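Local coordinates for interphotoreceptor retinoid-binding protein (Xenopus laevis, PDB 1J7X) that probably carries retinoids through the matrix between photoreceptors and pigment epithelium, being a retinoid-binding protein whose functional unit has a ββα-spiral fold of the ClpP/crotonase type, at residues Pro75-Asp87 against Asp114-Ala126. Sequence-based numbering, arbitrary orientation.
Sequences PGDSIQAENIPED and DQFADVSVIAKLA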
ATOM      1  N   PRO A  75       2.912  -4.577  13.557  1.00 87.29           N
ATOM      2  CA  PRO A  75       1.736  -4.030  12.877  1.00 86.41           C
ATOM      3  C   PRO A  75       1.217  -2.742  13.518  1.00 84.93           C
ATOM      4  O   PRO A  75       1.188  -2.621  14.758  1.00 84.73           O
ATOM      5  CB  PRO A  75       0.710  -5.169  13.004  1.00 86.79           C
ATOM      6  CG  PRO A  75       1.566  -6.395  12.993  1.00 87.29           C
ATOM      7  CD  PRO A  75       2.714  -6.002  13.889  1.00 87.61           C
ATOM      8  N   GLY A  76       0.815  -1.804  12.657  1.00 82.78           N
ATOM      9  CA  GLY A  76       0.271  -0.531  13.083  1.00 80.99           C
ATOM     10  C   GLY A  76      -0.926  -0.695  14.015  1.00 79.21           C
ATOM     11  O   GLY A  76      -1.571  -1.756  14.062  1.00 78.29           O
ATOM     12  N   ASP A  77      -1.200   0.370  14.773  1.00 76.65           N
ATOM     13  CA  ASP A  77      -2.274   0.379  15.742  1.00 74.40           C
ATOM     14  C   ASP A  77      -3.180   1.569  15.507  1.00 71.86           C
ATOM     15  O   ASP A  77      -2.982   2.650  16.051  1.00 71.87           O
ATOM     16  CB  ASP A  77      -1.705   0.408  17.158  1.00 74.85           C
ATOM     17  CG  ASP A  77      -0.805  -0.806  17.452  1.00 76.03           C
ATOM     18  OD1 ASP A  77      -1.343  -1.944  17.534  1.00 75.70           O
ATOM     19  OD2 ASP A  77       0.444  -0.718  17.629  1.00 76.42           O
ATOM     20  N   SER A  78      -4.202   1.348  14.701  1.00 68.66           N
ATOM     21  CA  SER A  78      -5.163   2.385  14.413  1.00 66.33           C
ATOM     22  C   SER A  78      -6.435   2.197  15.253  1.00 63.74           C
ATOM     23  O   SER A  78      -6.532   1.256  16.035  1.00 62.37           O
ATOM     24  CB  SER A  78      -5.461   2.385  12.916  1.00 66.44           C
ATOM     25  OG  SER A  78      -5.850   1.119  12.452  1.00 66.73           O
ATOM     26  N   ILE A  79      -7.389   3.112  15.093  1.00 61.62           N
ATOM     27  CA  ILE A  79      -8.654   3.077  15.815  1.00 61.18           C
ATOM     28  C   ILE A  79      -9.296   1.712  15.685  1.00 59.35           C
ATOM     29  O   ILE A  79      -9.535   1.294  14.573  1.00 59.69           O
ATOM     30  CB  ILE A  79      -9.636   4.126  15.242  1.00 61.34           C
ATOM     31  CG1 ILE A  79      -9.027   5.544  15.272  1.00 63.48           C
ATOM     32  CG2 ILE A  79     -10.950   4.103  16.037  1.00 62.55           C
ATOM     33  CD1 ILE A  79      -8.630   5.973  16.645  1.00 64.85           C
ATOM     34  N   GLN A  80      -9.580   1.038  16.797  1.00 57.54           N
ATOM     35  CA  GLN A  80     -10.183  -0.316  16.767  1.00 57.01           C
ATOM     36  C   GLN A  80     -11.684  -0.234  16.954  1.00 56.47           C
ATOM     37  O   GLN A  80     -12.176   0.631  17.680  1.00 53.71           O
ATOM     38  CB  GLN A  80      -9.601  -1.168  17.867  1.00 56.75           C
ATOM     39  CG  GLN A  80      -8.145  -1.392  17.656  1.00 56.51           C
ATOM     40  CD  GLN A  80      -7.857  -2.055  16.334  1.00 55.41           C
ATOM     41  OE1 GLN A  80      -8.353  -3.143  16.071  1.00 56.00           O
ATOM     42  NE2 GLN A  80      -7.053  -1.409  15.499  1.00 52.42           N
ATOM     43  N   ALA A  81     -12.405  -1.143  16.313  1.00 56.32           N
ATOM     44  CA  ALA A  81     -13.866  -1.158  16.414  1.00 57.95           C
ATOM     45  C   ALA A  81     -14.331  -1.293  17.844  1.00 58.42           C
ATOM     46  O   ALA A  81     -15.311  -0.644  18.258  1.00 58.37           O
ATOM     47  CB  ALA A  81     -14.484  -2.280  15.534  1.00 58.00           C
ATOM     48  N   GLU A  82     -13.596  -2.109  18.593  1.00 60.08           N
ATOM     49  CA  GLU A  82     -13.921  -2.392  19.996  1.00 60.86           C
ATOM     50  C   GLU A  82     -13.680  -1.188  20.909  1.00 60.48           C
ATOM     51  O   GLU A  82     -13.917  -1.277  22.137  1.00 62.54           O
ATOM     52  CB  GLU A  82     -13.125  -3.595  20.494  1.00 61.55           C
ATOM     53  CG  GLU A  82     -11.662  -3.584  20.116  1.00 64.66           C
ATOM     54  CD  GLU A  82     -10.986  -4.901  20.440  1.00 69.13           C
ATOM     55  OE1 GLU A  82     -10.948  -5.258  21.664  1.00 70.96           O
ATOM     56  OE2 GLU A  82     -10.513  -5.580  19.473  1.00 70.32           O
ATOM     57  N   ASN A  83     -13.208  -0.076  20.336  1.00 58.26           N
ATOM     58  CA  ASN A  83     -12.932   1.111  21.123  1.00 56.54           C
ATOM     59  C   ASN A  83     -13.617   2.361  20.584  1.00 55.21           C
ATOM     60  O   ASN A  83     -13.217   3.466  20.942  1.00 53.21           O
ATOM     61  CB  ASN A  83     -11.440   1.349  21.168  1.00 57.10           C
ATOM     62  CG  ASN A  83     -10.692   0.170  21.775  1.00 60.33           C
ATOM     63  OD1 ASN A  83     -10.681  -0.928  21.228  1.00 66.83           O
ATOM     64  ND2 ASN A  83     -10.088   0.396  22.914  1.00 64.92           N
ATOM     65  N   ILE A  84     -14.618   2.164  19.723  1.00 53.92           N
ATOM     66  CA  ILE A  84     -15.378   3.243  19.128  1.00 53.20           C
ATOM     67  C   ILE A  84     -16.512   3.639  20.075  1.00 51.81           C
ATOM     68  O   ILE A  84     -17.220   2.768  20.508  1.00 49.95           O
ATOM     69  CB  ILE A  84     -16.007   2.787  17.809  1.00 54.47           C
ATOM     70  CG1 ILE A  84     -14.924   2.299  16.860  1.00 57.73           C
ATOM     71  CG2 ILE A  84     -16.738   3.951  17.141  1.00 54.84           C
ATOM     72  CD1 ILE A  84     -15.467   1.806  15.533  1.00 61.85           C
ATOM     73  N   PRO A  85     -16.640   4.928  20.405  1.00 49.91           N
ATOM     74  CA  PRO A  85     -17.717   5.449  21.270  1.00 49.96           C
ATOM     75  C   PRO A  85     -19.110   5.221  20.705  1.00 49.60           C
ATOM     76  O   PRO A  85     -19.241   5.101  19.489  1.00 47.28           O
ATOM     77  CB  PRO A  85     -17.419   6.954  21.315  1.00 50.31           C
ATOM     78  CG  PRO A  85     -15.965   7.032  21.075  1.00 50.86           C
ATOM     79  CD  PRO A  85     -15.722   6.004  19.997  1.00 50.56           C
ATOM     80  N   GLU A  86     -20.125   5.203  21.575  1.00 50.52           N
ATOM     81  CA  GLU A  86     -21.496   4.954  21.176  1.00 51.24           C
ATOM     82  C   GLU A  86     -22.217   6.285  21.004  1.00 50.48           C
ATOM     83  O   GLU A  86     -23.091   6.451  20.157  1.00 50.48           O
ATOM     84  CB  GLU A  86     -22.198   4.122  22.263  1.00 52.23           C
ATOM     85  CG  GLU A  86     -21.679   2.702  22.461  1.00 56.85           C
ATOM     86  CD  GLU A  86     -21.981   1.809  21.279  1.00 62.31           C
ATOM     87  OE1 GLU A  86     -21.407   2.134  20.218  1.00 66.70           O
ATOM     88  OE2 GLU A  86     -22.776   0.807  21.404  1.00 63.26           O
ATOM     89  N   ASP A  87     -21.865   7.236  21.840  1.00 49.16           N
ATOM     90  CA  ASP A  87     -22.532   8.504  21.808  1.00 48.58           C
ATOM     91  C   ASP A  87     -22.238   9.268  20.508  1.00 47.34           C
ATOM     92  O   ASP A  87     -21.086   9.433  20.096  1.00 45.01           O
ATOM     93  CB  ASP A  87     -22.083   9.308  23.014  1.00 49.73           C
ATOM     94  CG  ASP A  87     -22.679  10.699  23.052  1.00 52.83           C
ATOM     95  OD1 ASP A  87     -22.134  11.589  22.317  1.00 54.64           O
ATOM     96  OD2 ASP A  87     -23.662  10.994  23.809  1.00 56.67           O
ATOM     97  N   ASP A 114      -4.249  10.610   8.983  1.00 13.70           N
ATOM     98  CA  ASP A 114      -2.985   9.974   9.185  1.00 17.82           C
ATOM     99  C   ASP A 114      -2.984   8.430   9.490  1.00 16.99           C
ATOM    100  O   ASP A 114      -1.947   7.876   9.910  1.00 16.52           O
ATOM    101  CB  ASP A 114      -2.262  10.639  10.290  1.00 18.57           C
ATOM    102  CG  ASP A 114      -1.982  12.081  10.060  1.00 18.47           C
ATOM    103  OD1 ASP A 114      -2.125  12.604   8.966  1.00 17.99           O
ATOM    104  OD2 ASP A 114      -1.619  12.794  11.040  1.00 20.17           O
ATOM    105  N   GLN A 115      -4.157   7.820   9.333  1.00 17.74           N
ATOM    106  CA  GLN A 115      -4.274   6.395   9.469  1.00 15.89           C
ATOM    107  C   GLN A 115      -5.426   5.909   8.596  1.00 17.11           C
ATOM    108  O   GLN A 115      -6.203   6.717   8.201  1.00 16.52           O
ATOM    109  CB  GLN A 115      -4.492   6.058  10.939  1.00 19.82           C
ATOM    110  CG  GLN A 115      -5.724   6.529  11.510  1.00 25.34           C
ATOM    111  CD  GLN A 115      -5.916   6.033  12.914  1.00 33.06           C
ATOM    112  OE1 GLN A 115      -5.354   6.651  13.884  1.00 37.32           O
ATOM    113  NE2 GLN A 115      -6.799   5.040  13.069  1.00 30.54           N
ATOM    114  N   PHE A 116      -5.507   4.612   8.345  1.00 16.49           N
ATOM    115  CA  PHE A 116      -6.597   3.958   7.616  1.00 16.47           C
ATOM    116  C   PHE A 116      -7.128   2.934   8.663  1.00 22.42           C
ATOM    117  O   PHE A 116      -6.490   1.996   9.003  1.00 24.91           O
ATOM    118  CB  PHE A 116      -6.090   3.260   6.370  1.00 16.80           C
ATOM    119  CG  PHE A 116      -6.067   4.146   5.175  1.00 13.61           C
ATOM    120  CD1 PHE A 116      -5.036   5.014   4.993  1.00 13.05           C
ATOM    121  CD2 PHE A 116      -7.071   4.045   4.210  1.00 17.20           C
ATOM    122  CE1 PHE A 116      -5.081   5.851   3.925  1.00 16.73           C
ATOM    123  CE2 PHE A 116      -7.075   4.843   3.105  1.00 17.47           C
ATOM    124  CZ  PHE A 116      -6.076   5.735   2.960  1.00 16.26           C
ATOM    125  N   ALA A 117      -8.304   3.134   9.142  1.00 20.25           N
ATOM    126  CA  ALA A 117      -8.914   2.160  10.039  1.00 21.48           C
ATOM    127  C   ALA A 117      -9.611   1.047   9.230  1.00 21.73           C
ATOM    128  O   ALA A 117      -9.872   1.219   8.059  1.00 18.53           O
ATOM    129  CB  ALA A 117      -9.914   2.869  10.856  1.00 21.14           C
ATOM    130  N   ASP A 118      -9.872  -0.054   9.897  1.00 20.71           N
ATOM    131  CA  ASP A 118     -10.518  -1.187   9.303  1.00 21.85           C
ATOM    132  C   ASP A 118     -11.936  -0.751   8.819  1.00 19.37           C
ATOM    133  O   ASP A 118     -12.545   0.170   9.386  1.00 18.24           O
ATOM    134  CB  ASP A 118     -10.674  -2.326  10.323  1.00 23.31           C
ATOM    135  CG  ASP A 118     -11.269  -3.557   9.703  1.00 28.22           C
ATOM    136  OD1 ASP A 118     -10.544  -4.268   8.973  1.00 35.17           O
ATOM    137  OD2 ASP A 118     -12.497  -3.771   9.829  1.00 31.72           O
ATOM    138  N   VAL A 119     -12.403  -1.433   7.791  1.00 20.00           N
ATOM    139  CA  VAL A 119     -13.699  -1.071   7.261  1.00 18.80           C
ATOM    140  C   VAL A 119     -14.822  -1.162   8.356  1.00 21.93           C
ATOM    141  O   VAL A 119     -15.855  -0.500   8.244  1.00 18.06           O
ATOM    142  CB  VAL A 119     -14.022  -1.830   5.955  1.00 20.90           C
ATOM    143  CG1 VAL A 119     -14.318  -3.280   6.236  1.00 17.79           C
ATOM    144  CG2 VAL A 119     -15.150  -1.132   5.186  1.00 25.78           C
ATOM    145  N   SER A 120     -14.594  -2.009   9.386  1.00 19.95           N
ATOM    146  CA  SER A 120     -15.637  -2.144  10.421  1.00 23.92           C
ATOM    147  C   SER A 120     -15.777  -0.848  11.220  1.00 23.40           C
ATOM    148  O   SER A 120     -16.861  -0.538  11.703  1.00 23.01           O
ATOM    149  CB  SER A 120     -15.391  -3.360  11.266  1.00 22.81           C
ATOM    150  OG  SER A 120     -14.163  -3.296  11.977  1.00 28.31           O
ATOM    151  N   VAL A 121     -14.670  -0.114  11.350  1.00 21.57           N
ATOM    152  CA  VAL A 121     -14.612   1.135  12.015  1.00 20.57           C
ATOM    153  C   VAL A 121     -15.204   2.209  11.168  1.00 21.56           C
ATOM    154  O   VAL A 121     -16.055   3.011  11.620  1.00 19.83           O
ATOM    155  CB  VAL A 121     -13.218   1.449  12.450  1.00 23.44           C
ATOM    156  CG1 VAL A 121     -13.169   2.883  13.030  1.00 23.54           C
ATOM    157  CG2 VAL A 121     -12.707   0.355  13.485  1.00 24.11           C
ATOM    158  N   ILE A 122     -14.816   2.247   9.883  1.00 20.95           N
ATOM    159  CA  ILE A 122     -15.323   3.225   8.993  1.00 22.43           C
ATOM    160  C   ILE A 122     -16.808   3.144   8.875  1.00 22.74           C
ATOM    161  O   ILE A 122     -17.473   4.167   8.735  1.00 22.15           O
ATOM    162  CB  ILE A 122     -14.719   3.209   7.558  1.00 21.26           C
ATOM    163  CG1 ILE A 122     -13.214   3.425   7.611  1.00 24.20           C
ATOM    164  CG2 ILE A 122     -15.379   4.238   6.613  1.00 24.42           C
ATOM    165  CD1 ILE A 122     -12.831   4.821   8.168  1.00 27.20           C
ATOM    166  N   ALA A 123     -17.339   1.925   8.988  1.00 22.84           N
ATOM    167  CA  ALA A 123     -18.799   1.741   8.922  1.00 23.71           C
ATOM    168  C   ALA A 123     -19.496   2.574   9.998  1.00 22.30           C
ATOM    169  O   ALA A 123     -20.372   3.438   9.704  1.00 21.90           O
ATOM    170  CB  ALA A 123     -19.116   0.274   9.129  1.00 21.60           C
ATOM    171  N   LYS A 124     -19.058   2.417  11.228  1.00 21.92           N
ATOM    172  CA  LYS A 124     -19.630   3.217  12.358  1.00 21.60           C
ATOM    173  C   LYS A 124     -19.349   4.736  12.295  1.00 20.65           C
ATOM    174  O   LYS A 124     -20.213   5.553  12.677  1.00 20.40           O
ATOM    175  CB  LYS A 124     -19.047   2.672  13.634  1.00 24.03           C
ATOM    176  CG  LYS A 124     -19.501   1.193  13.907  1.00 30.25           C
ATOM    177  CD  LYS A 124     -21.066   1.062  13.960  1.00 33.20           C
ATOM    178  CE  LYS A 124     -21.615  -0.400  14.158  1.00 40.85           C
ATOM    179  NZ  LYS A 124     -21.421  -1.394  12.883  1.00 35.39           N
ATOM    180  N   LEU A 125     -18.245   5.139  11.684  1.00 19.32           N
ATOM    181  CA  LEU A 125     -17.931   6.571  11.535  1.00 20.26           C
ATOM    182  C   LEU A 125     -18.481   7.218  10.308  1.00 20.61           C
ATOM    183  O   LEU A 125     -18.591   8.457  10.256  1.00 20.84           O
ATOM    184  CB  LEU A 125     -16.441   6.803  11.557  1.00 21.99           C
ATOM    185  CG  LEU A 125     -15.588   6.246  12.656  1.00 20.08           C
ATOM    186  CD1 LEU A 125     -14.139   6.568  12.400  1.00 22.62           C
ATOM    187  CD2 LEU A 125     -16.020   6.900  13.948  1.00 25.47           C
ATOM    188  N   ALA A 126     -18.972   6.420   9.353  1.00 19.74           N
ATOM    189  CA  ALA A 126     -19.418   6.983   8.043  1.00 20.04           C
ATOM    190  C   ALA A 126     -20.397   8.137   8.119  1.00 19.52           C
ATOM    191  O   ALA A 126     -20.173   9.097   7.433  1.00 20.70           O
ATOM    192  CB  ALA A 126     -20.000   5.898   7.142  1.00 19.92           C
TER
HETATM  193  O   HOH W   1      -8.799  -0.394  12.551  1.00 31.24           O
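The flat amide of Q115 wedges between S78 and I79: CB of S78 lies off one face, CG1 of I79 lies obliquely off the other, and the backbone N of I79 sits at the edge. The Q115 side chain, extended beyond CG, crosses that of I79 at about a right angle. The second flat group, the D118 carboxylate, is the N-cap of helix 119-137, in the ββα-spiral domain of the ClpP/crotonase clan. S120 grips OD2 of D118 from opposite faces of the carboxylate, with N at 2.8 Å and OG also at 2.8 Å, while OD1 is held by T156. Loop 75-87 packs over the first two turns, its short 3-10 segment 81-82 sitting beside V121.

V121 is the main apolar contact of the helix. CG1, anti to the backbone N (chi1 174°), meets CD1 of I84 at 3.6 Å and CG2 of I79 at 3.9 Å; CG2 turns to the loop backbone, 3.2 Å from N of A81. CB of A81 rests over both CG2 of V121 and OG of S120. The extended end of I84 (chi2 179°) carries CD1 on toward CB of K124, and L91 of helix 88-98 touches both I84 and L125. The contact thus joins the loop before helix 88-98 to the start of helix 119-137. F116 O is buried without a partner. Nearby, one water ties the two backbones, donating to O of I79 at 2.7 Å and accepting from N of D118 at 2.9 Å, with a weak third link to OG of S78.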